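Local coordinates for EGF family domain-containing protein (Toxoplasma gondii, PDB 4Z80), which probably acts in host-cell invasion as an AMA-family surface antigen that binds a peptide segment of its RON2-type partner in the parasite's moving junction, at residues G356-G361 with V433-I438. Residues are numbered along the deposited sequence; the frame is centred on the assembly and turned at random.
Sequences GVVSKG and VPECLI
Two donors converge on the carbonyl oxygen of Gly-356, marking a classic beta bulge in what is probably a PAN-type domain of this AMA-family ectodomain: Glu-435 and Cys-436 both face this glycine where the outer strand 436-440 pairs with the central strand 353-359 of a three-stranded antiparallel sheet. Glu-435 N reaches Gly-356 O at 2.9 Å, nearly straight and in the carbonyl plane, while Cys-436 N bonds to Gly-356 O at 3.2 Å from well above the plane. A return bond from Gly-356 N to Cys-436 O, 2.9 Å long, completes the antiparallel hydrogen-bonded pair. The short segments 356-359 and 436-438 run at 100° to each other, and farther along, at Val-358, a side chain takes over from the backbone. Glu-435, extended beyond CG (chi2 166°), crosses to place OE1 2.9 Å from Val-358 N, which meets it from above the carboxylate plane. A water donating to both Glu-435 OE1 and Val-358 O lets the carboxylate grip both polar backbone atoms of Val-358. Val-357 CB lies 3.6 Å from Glu-435 OE1, its side chain crossing the glutamate obliquely, while Val-358, at about a right angle, brings CG2 to 3.9 Å from Glu-435 OE1. The disulfide from Cys-436 to Cys-364 ties the outer strand across strand 353-359 to strand 363-366. With chi1 at 54°, between its own backbone N and carbonyl carbon, Cys-436 SG comes to 3.2 Å from Val-357 C.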
loop_
_atom_site.group_PDB
_atom_site.type_symbol
_atom_site.label_atom_id
_atom_site.label_comp_id
_atom_site.label_asym_id
_atom_site.label_seq_id
_atom_site.Cartn_x
_atom_site.Cartn_y
_atom_site.Cartn_z
ATOM N N GLY A 356 16.000 18.064 -17.589
ATOM C CA GLY A 356 16.840 18.116 -18.773
ATOM C C GLY A 356 17.695 16.885 -18.987
ATOM O O GLY A 356 17.647 15.921 -18.215
ATOM N N VAL A 357 18.477 16.924 -20.064
ATOM C CA VAL A 357 19.492 15.910 -20.344
ATOM C C VAL A 357 20.816 16.640 -20.572
ATOM O O VAL A 357 20.825 17.819 -20.900
ATOM C CB VAL A 357 19.127 15.039 -21.568
ATOM C CG1 VAL A 357 17.865 14.223 -21.281
ATOM C CG2 VAL A 357 18.958 15.896 -22.819
ATOM N N VAL A 358 21.932 15.949 -20.376
ATOM C CA VAL A 358 23.227 16.606 -20.450
ATOM C C VAL A 358 23.525 16.994 -21.895
ATOM O O VAL A 358 23.215 16.252 -22.828
ATOM C CB VAL A 358 24.349 15.712 -19.887
ATOM C CG1 VAL A 358 25.718 16.348 -20.105
ATOM C CG2 VAL A 358 24.132 15.469 -18.395
ATOM N N SER A 359 24.098 18.179 -22.056
ATOM C CA SER A 359 24.506 18.675 -23.361
ATOM C C SER A 359 25.945 19.172 -23.284
ATOM O O SER A 359 26.278 19.988 -22.430
ATOM C CB SER A 359 23.573 19.790 -23.825
ATOM O OG SER A 359 23.945 20.271 -25.106
ATOM N N LYS A 360 26.795 18.647 -24.162
ATOM C CA LYS A 360 28.197 19.057 -24.242
ATOM C C LYS A 360 28.918 18.964 -22.900
ATOM O O LYS A 360 29.656 19.872 -22.515
ATOM C CB LYS A 360 28.298 20.482 -24.785
ATOM C CG LYS A 360 27.699 20.654 -26.174
ATOM C CD LYS A 360 27.295 22.092 -26.430
ATOM C CE LYS A 360 26.437 22.216 -27.680
ATOM N NZ LYS A 360 27.230 22.000 -28.917
ATOM N N GLY A 361 28.686 17.867 -22.187
ATOM C CA GLY A 361 29.455 17.545 -20.999
ATOM C C GLY A 361 29.063 18.254 -19.717
ATOM O O GLY A 361 28.837 17.600 -18.699
ATOM N N VAL A 433 14.029 9.804 -19.905
ATOM C CA VAL A 433 14.687 9.715 -18.603
ATOM C C VAL A 433 15.598 10.928 -18.407
ATOM O O VAL A 433 16.479 11.176 -19.232
ATOM C CB VAL A 433 15.498 8.418 -18.485
ATOM C CG1 VAL A 433 16.338 8.392 -17.206
ATOM C CG2 VAL A 433 14.570 7.224 -18.523
ATOM N N PRO A 434 15.407 11.680 -17.308
ATOM C CA PRO A 434 16.216 12.890 -17.112
ATOM C C PRO A 434 17.629 12.619 -16.589
ATOM O O PRO A 434 17.854 11.633 -15.884
ATOM C CB PRO A 434 15.408 13.678 -16.083
ATOM C CG PRO A 434 14.738 12.630 -15.263
ATOM C CD PRO A 434 14.393 11.520 -16.246
ATOM N N GLU A 435 18.559 13.511 -16.925
ATOM C CA GLU A 435 19.964 13.353 -16.544
ATOM C C GLU A 435 20.481 14.549 -15.754
ATOM O O GLU A 435 21.561 14.490 -15.178
ATOM C CB GLU A 435 20.840 13.167 -17.780
ATOM C CG GLU A 435 20.433 12.006 -18.659
ATOM C CD GLU A 435 21.088 12.061 -20.030
ATOM O OE1 GLU A 435 21.862 13.006 -20.296
ATOM O OE2 GLU A 435 20.809 11.162 -20.852
ATOM N N CYS A 436 19.731 15.642 -15.775
ATOM C CA CYS A 436 20.129 16.862 -15.091
ATOM C C CYS A 436 18.945 17.797 -14.925
ATOM O O CYS A 436 17.856 17.537 -15.436
ATOM C CB CYS A 436 21.255 17.577 -15.851
ATOM S SG CYS A 436 20.890 17.940 -17.614
ATOM N N LEU A 437 19.169 18.880 -14.191
ATOM C CA LEU A 437 18.152 19.889 -13.948
ATOM C C LEU A 437 18.695 21.275 -14.264
ATOM O O LEU A 437 19.884 21.548 -14.082
ATOM C CB LEU A 437 17.671 19.828 -12.495
ATOM C CG LEU A 437 16.983 18.527 -12.087
ATOM C CD1 LEU A 437 16.891 18.429 -10.571
ATOM C CD2 LEU A 437 15.604 18.439 -12.714
ATOM N N ILE A 438 17.814 22.142 -14.750
ATOM C CA ILE A 438 18.139 23.534 -15.030
ATOM C C ILE A 438 17.399 24.406 -14.036
ATOM O O ILE A 438 16.196 24.255 -13.870
ATOM C CB ILE A 438 17.719 23.947 -16.459
ATOM C CG1 ILE A 438 18.401 23.067 -17.504
ATOM C CG2 ILE A 438 18.021 25.421 -16.719
ATOM C CD1 ILE A 438 17.763 23.173 -18.881
HETATM O O HOH W 1 22.799 13.651 -22.828
#